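Local coordinates for actin binding protein family protein (PDB 6K2F) that probably binds actin monomers through its ADF-homology domains and inhibits actin polymerization, likely by sequestering G-actin, at residues I2-M15 / I24-I38. Residues are numbered along the deposited sequence; the frame is centred on the assembly and turned at random.
Sequences IELSTDLINKFKDM and IQATIVDETINIKAI
Ser5 OG works in three directions at once where the short edge strand 3-4 turns into the first helix of this ADF-homology domain. It donates to Ile33 O, accepts from Leu8 N at 3.0 Å as the helix N-cap, and accepts from a water that in turn takes the N-H of Ile35. With chi1 at 67°, OG sits between its own N and carbonyl carbon, where it can reach both the strand and the first helical turn. Ile33 O is gripped twice, by this hydroxyl and by Ser5 N at 2.9 Å. The backbone bonds Ser5 N to Ile33 O and Ile33 N to Glu3 O, the latter 2.9 Å and 159° at the hydrogen, lay residues 3-4 parallel beside strand 32-38, the second arm of a hairpin closed by a type II' turn at Val29-Thr32.

Beyond the cap, the helix lies over the hairpin. Leu8 forks into it: CD2 rests on Ile33 CG2 and Ala26 CB, while CD1 meets Ile24 CG2 at 3.7 Å and also touches Ile35 CG1. Ile24 pushes CD1 against the backbone of Phe12, whose ring packs inward with Trp80. At the other end, Ile2 CG2 lies 3.6 Å from Ile33 CG1 and Ile2 CD1 reaches Ile28 CG2; helix 92-101 covers this patch through Leu97. Leu4 CD1 meets Ile33 CD1, where helix 103-109 also packs. Ile35 crosses Lys11 at about a right angle, its CD1 tight against Lys11 CG at 3.3 Å. Farther along, the Met15 chain runs extended and then bends at chi3 (-65°), so that CE touches both Ile24 CG1 and Ile38 CG2, 3.5 Å from the latter.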
loop_
_atom_site.group_PDB
_atom_site.type_symbol
_atom_site.label_atom_id
_atom_site.label_comp_id
_atom_site.label_asym_id
_atom_site.label_seq_id
_atom_site.Cartn_x
_atom_site.Cartn_y
_atom_site.Cartn_z
ATOM N N ILE A 2 0.928 -4.730 29.717
ATOM C CA ILE A 2 0.223 -5.121 28.467
ATOM C C ILE A 2 1.313 -5.479 27.453
ATOM O O ILE A 2 2.235 -4.673 27.270
ATOM C CB ILE A 2 -0.664 -3.969 27.961
ATOM C CG1 ILE A 2 -1.744 -3.574 28.975
ATOM C CG2 ILE A 2 -1.275 -4.292 26.613
ATOM C CD1 ILE A 2 -2.814 -4.622 29.181
ATOM N N GLU A 3 1.183 -6.628 26.798
ATOM C CA GLU A 3 2.133 -7.076 25.751
ATOM C C GLU A 3 1.430 -7.061 24.398
ATOM O O GLU A 3 0.219 -7.165 24.358
ATOM C CB GLU A 3 2.666 -8.462 26.100
ATOM C CG GLU A 3 3.471 -8.479 27.396
ATOM C CD GLU A 3 4.774 -7.689 27.377
ATOM O OE1 GLU A 3 5.410 -7.651 26.315
ATOM O OE2 GLU A 3 5.114 -7.062 28.407
ATOM N N LEU A 4 2.179 -6.931 23.313
ATOM C CA LEU A 4 1.611 -7.130 21.956
ATOM C C LEU A 4 1.133 -8.574 21.835
ATOM O O LEU A 4 1.839 -9.506 22.293
ATOM C CB LEU A 4 2.664 -6.832 20.889
ATOM C CG LEU A 4 2.887 -5.365 20.536
ATOM C CD1 LEU A 4 3.606 -4.644 21.642
ATOM C CD2 LEU A 4 3.659 -5.218 19.230
ATOM N N SER A 5 -0.007 -8.766 21.183
ATOM C CA SER A 5 -0.525 -10.120 20.899
ATOM C C SER A 5 0.421 -10.791 19.908
ATOM O O SER A 5 1.050 -10.101 19.108
ATOM C CB SER A 5 -1.924 -10.114 20.389
ATOM O OG SER A 5 -2.016 -9.514 19.116
ATOM N N THR A 6 0.486 -12.111 19.949
ATOM C CA THR A 6 1.236 -12.898 18.943
ATOM C C THR A 6 0.724 -12.550 17.542
ATOM O O THR A 6 1.563 -12.380 16.634
ATOM C CB THR A 6 1.113 -14.400 19.198
ATOM O OG1 THR A 6 1.583 -14.628 20.523
ATOM C CG2 THR A 6 1.906 -15.216 18.202
ATOM N N ASP A 7 -0.597 -12.452 17.361
ATOM C CA ASP A 7 -1.172 -12.173 16.020
ATOM C C ASP A 7 -0.664 -10.818 15.539
ATOM O O ASP A 7 -0.333 -10.703 14.364
ATOM C CB ASP A 7 -2.701 -12.214 16.005
ATOM C CG ASP A 7 -3.291 -13.611 15.890
ATOM O OD1 ASP A 7 -2.527 -14.562 15.618
ATOM O OD2 ASP A 7 -4.517 -13.739 16.070
ATOM N N LEU A 8 -0.637 -9.810 16.419
ATOM C CA LEU A 8 -0.186 -8.449 16.025
ATOM C C LEU A 8 1.286 -8.519 15.635
ATOM O O LEU A 8 1.650 -7.943 14.614
ATOM C CB LEU A 8 -0.408 -7.447 17.165
ATOM C CG LEU A 8 0.159 -6.039 16.937
ATOM C CD1 LEU A 8 -0.371 -5.439 15.645
ATOM C CD2 LEU A 8 -0.169 -5.138 18.121
ATOM N N ILE A 9 2.119 -9.175 16.431
ATOM C CA ILE A 9 3.569 -9.275 16.097
ATOM C C ILE A 9 3.717 -9.962 14.739
ATOM O O ILE A 9 4.490 -9.463 13.920
ATOM C CB ILE A 9 4.371 -9.975 17.189
ATOM C CG1 ILE A 9 4.282 -9.216 18.514
ATOM C CG2 ILE A 9 5.811 -10.141 16.745
ATOM C CD1 ILE A 9 4.705 -10.023 19.707
ATOM N N ASN A 10 3.038 -11.083 14.521
ATOM C CA ASN A 10 3.119 -11.836 13.240
ATOM C C ASN A 10 2.715 -10.935 12.061
ATOM O O ASN A 10 3.423 -10.946 11.033
ATOM C CB ASN A 10 2.251 -13.094 13.281
ATOM C CG ASN A 10 2.199 -13.818 11.950
ATOM O OD1 ASN A 10 1.121 -14.141 11.451
ATOM N ND2 ASN A 10 3.361 -14.061 11.366
ATOM N N LYS A 11 1.578 -10.242 12.168
ATOM C CA LYS A 11 1.047 -9.436 11.046
ATOM C C LYS A 11 2.005 -8.272 10.796
ATOM O O LYS A 11 2.268 -7.945 9.628
ATOM C CB LYS A 11 -0.367 -8.938 11.343
ATOM C CG LYS A 11 -1.455 -10.004 11.390
ATOM C CD LYS A 11 -1.525 -10.965 10.215
ATOM C CE LYS A 11 -2.445 -12.137 10.495
ATOM N NZ LYS A 11 -2.059 -12.853 11.734
ATOM N N PHE A 12 2.526 -7.659 11.858
ATOM C CA PHE A 12 3.524 -6.576 11.742
ATOM C C PHE A 12 4.749 -7.085 10.997
ATOM O O PHE A 12 5.177 -6.449 10.019
ATOM C CB PHE A 12 3.937 -6.019 13.101
ATOM C CG PHE A 12 4.976 -4.944 12.935
ATOM C CD1 PHE A 12 4.587 -3.644 12.650
ATOM C CD2 PHE A 12 6.318 -5.258 12.967
ATOM C CE1 PHE A 12 5.550 -2.664 12.469
ATOM C CE2 PHE A 12 7.270 -4.277 12.755
ATOM C CZ PHE A 12 6.877 -2.987 12.505
ATOM N N LYS A 13 5.316 -8.207 11.439
ATOM C CA LYS A 13 6.549 -8.735 10.807
ATOM C C LYS A 13 6.277 -9.061 9.342
ATOM O O LYS A 13 7.160 -8.815 8.532
ATOM C CB LYS A 13 7.043 -9.970 11.551
ATOM C CG LYS A 13 7.660 -9.653 12.899
ATOM C CD LYS A 13 8.013 -10.910 13.685
ATOM C CE LYS A 13 9.164 -10.756 14.663
ATOM N NZ LYS A 13 9.303 -9.371 15.170
ATOM N N ASP A 14 5.094 -9.601 9.039
ATOM C CA ASP A 14 4.697 -9.932 7.652
ATOM C C ASP A 14 4.640 -8.649 6.817
ATOM O O ASP A 14 5.267 -8.608 5.737
ATOM C CB ASP A 14 3.381 -10.701 7.604
ATOM C CG ASP A 14 3.093 -11.200 6.199
ATOM O OD1 ASP A 14 4.037 -11.715 5.575
ATOM O OD2 ASP A 14 1.951 -11.025 5.730
ATOM N N MET A 15 3.946 -7.621 7.297
ATOM C CA MET A 15 3.822 -6.346 6.551
ATOM C C MET A 15 5.190 -5.668 6.442
ATOM O O MET A 15 5.514 -5.131 5.360
ATOM C CB MET A 15 2.825 -5.411 7.226
ATOM C CG MET A 15 2.451 -4.252 6.331
ATOM S SD MET A 15 1.132 -3.200 7.002
ATOM C CE MET A 15 -0.249 -4.340 7.013
ATOM N N ILE A 24 -1.437 -0.794 10.379
ATOM C CA ILE A 24 -2.171 -1.695 11.302
ATOM C C ILE A 24 -2.686 -0.833 12.437
ATOM O O ILE A 24 -1.906 -0.124 13.047
ATOM C CB ILE A 24 -1.270 -2.815 11.835
ATOM C CG1 ILE A 24 -0.666 -3.633 10.695
ATOM C CG2 ILE A 24 -2.050 -3.671 12.823
ATOM C CD1 ILE A 24 0.506 -4.518 11.118
ATOM N N GLN A 25 -3.985 -0.851 12.656
ATOM C CA GLN A 25 -4.584 -0.186 13.829
ATOM C C GLN A 25 -4.647 -1.235 14.920
ATOM O O GLN A 25 -5.017 -2.397 14.595
ATOM C CB GLN A 25 -5.975 0.350 13.542
ATOM C CG GLN A 25 -6.564 1.128 14.715
ATOM C CD GLN A 25 -7.907 1.689 14.332
ATOM O OE1 GLN A 25 -8.632 1.104 13.534
ATOM N NE2 GLN A 25 -8.243 2.820 14.910
ATOM N N ALA A 26 -4.261 -0.869 16.134
ATOM C CA ALA A 26 -4.274 -1.822 17.261
ATOM C C ALA A 26 -4.926 -1.160 18.467
ATOM O O ALA A 26 -4.812 0.053 18.635
ATOM C CB ALA A 26 -2.876 -2.285 17.568
ATOM N N THR A 27 -5.582 -1.950 19.302
ATOM C CA THR A 27 -6.158 -1.463 20.571
ATOM C C THR A 27 -5.804 -2.446 21.676
ATOM O O THR A 27 -5.495 -3.619 21.398
ATOM C CB THR A 27 -7.679 -1.257 20.523
ATOM O OG1 THR A 27 -8.318 -2.498 20.226
ATOM C CG2 THR A 27 -8.081 -0.236 19.484
ATOM N N ILE A 28 -5.903 -1.976 22.909
ATOM C CA ILE A 28 -5.678 -2.835 24.096
ATOM C C ILE A 28 -6.999 -3.548 24.402
ATOM O O ILE A 28 -8.016 -2.886 24.699
ATOM C CB ILE A 28 -5.137 -1.987 25.259
ATOM C CG1 ILE A 28 -3.847 -1.281 24.841
ATOM C CG2 ILE A 28 -4.966 -2.848 26.498
ATOM C CD1 ILE A 28 -3.275 -0.311 25.865
ATOM N N VAL A 29 -6.958 -4.876 24.350
ATOM C CA VAL A 29 -8.113 -5.783 24.529
ATOM C C VAL A 29 -7.634 -6.876 25.472
ATOM O O VAL A 29 -6.593 -7.494 25.189
ATOM C CB VAL A 29 -8.619 -6.379 23.204
ATOM C CG1 VAL A 29 -9.741 -7.381 23.448
ATOM C CG2 VAL A 29 -9.090 -5.307 22.248
ATOM N N ASP A 30 -8.373 -7.133 26.542
ATOM C CA ASP A 30 -8.003 -8.205 27.492
ATOM C C ASP A 30 -6.620 -7.824 28.038
ATOM O O ASP A 30 -6.537 -6.739 28.605
ATOM C CB ASP A 30 -8.201 -9.550 26.789
ATOM C CG ASP A 30 -9.667 -9.825 26.444
ATOM O OD1 ASP A 30 -10.557 -9.113 27.007
ATOM O OD2 ASP A 30 -9.919 -10.766 25.645
ATOM N N GLU A 31 -5.580 -8.644 27.856
ATOM C CA GLU A 31 -4.244 -8.347 28.452
ATOM C C GLU A 31 -3.256 -7.942 27.353
ATOM O O GLU A 31 -2.042 -7.846 27.648
ATOM C CB GLU A 31 -3.718 -9.533 29.274
ATOM C CG GLU A 31 -4.166 -10.907 28.796
ATOM C CD GLU A 31 -3.749 -12.035 29.721
ATOM O OE1 GLU A 31 -3.839 -11.853 30.954
ATOM O OE2 GLU A 31 -3.326 -13.081 29.202
ATOM N N THR A 32 -3.734 -7.721 26.124
ATOM C CA THR A 32 -2.804 -7.640 24.976
ATOM C C THR A 32 -3.158 -6.454 24.091
ATOM O O THR A 32 -4.256 -5.899 24.159
ATOM C CB THR A 32 -2.714 -8.953 24.189
ATOM O OG1 THR A 32 -4.040 -9.373 23.858
ATOM C CG2 THR A 32 -1.998 -10.043 24.960
ATOM N N ILE A 33 -2.191 -6.054 23.279
ATOM C CA ILE A 33 -2.457 -5.176 22.124
ATOM C C ILE A 33 -2.848 -6.043 20.933
ATOM O O ILE A 33 -2.028 -6.857 20.500
ATOM C CB ILE A 33 -1.264 -4.262 21.820
ATOM C CG1 ILE A 33 -0.623 -3.696 23.086
ATOM C CG2 ILE A 33 -1.738 -3.152 20.917
ATOM C CD1 ILE A 33 0.578 -2.835 22.777
ATOM N N ASN A 34 -4.057 -5.841 20.421
ATOM C CA ASN A 34 -4.672 -6.682 19.374
ATOM C C ASN A 34 -4.856 -5.866 18.100
ATOM O O ASN A 34 -5.119 -4.662 18.180
ATOM C CB ASN A 34 -6.017 -7.242 19.835
ATOM C CG ASN A 34 -5.884 -8.272 20.935
ATOM O OD1 ASN A 34 -4.787 -8.529 21.421
ATOM N ND2 ASN A 34 -6.982 -8.903 21.311
ATOM N N ILE A 35 -4.811 -6.545 16.960
ATOM C CA ILE A 35 -5.168 -5.966 15.643
ATOM C C ILE A 35 -6.635 -5.541 15.701
ATOM O O ILE A 35 -7.497 -6.389 16.088
ATOM C CB ILE A 35 -4.970 -6.973 14.504
ATOM C CG1 ILE A 35 -3.522 -7.453 14.393
ATOM C CG2 ILE A 35 -5.471 -6.384 13.198
ATOM C CD1 ILE A 35 -3.403 -8.773 13.687
ATOM N N LYS A 36 -6.893 -4.285 15.363
ATOM C CA LYS A 36 -8.262 -3.750 15.181
ATOM C C LYS A 36 -8.606 -3.730 13.699
ATOM O O LYS A 36 -9.752 -4.057 13.342
ATOM C CB LYS A 36 -8.368 -2.349 15.773
ATOM C CG LYS A 36 -9.762 -1.745 15.712
ATOM C CD LYS A 36 -10.695 -2.249 16.783
ATOM C CE LYS A 36 -12.058 -1.587 16.730
ATOM N NZ LYS A 36 -11.981 -0.117 16.915
ATOM N N ALA A 37 -7.649 -3.319 12.862
ATOM C CA ALA A 37 -7.891 -3.145 11.418
ATOM C C ALA A 37 -6.557 -3.088 10.695
ATOM O O ALA A 37 -5.533 -2.747 11.329
ATOM C CB ALA A 37 -8.654 -1.861 11.170
ATOM N N ILE A 38 -6.591 -3.456 9.426
ATOM C CA ILE A 38 -5.397 -3.411 8.541
ATOM C C ILE A 38 -5.793 -2.650 7.287
ATOM O O ILE A 38 -6.832 -2.984 6.692
ATOM C CB ILE A 38 -4.913 -4.824 8.217
ATOM C CG1 ILE A 38 -4.594 -5.606 9.493
ATOM C CG2 ILE A 38 -3.736 -4.744 7.265
ATOM C CD1 ILE A 38 -4.619 -7.091 9.288
HETATM O O HOH W 1 -4.480 -9.510 17.426
#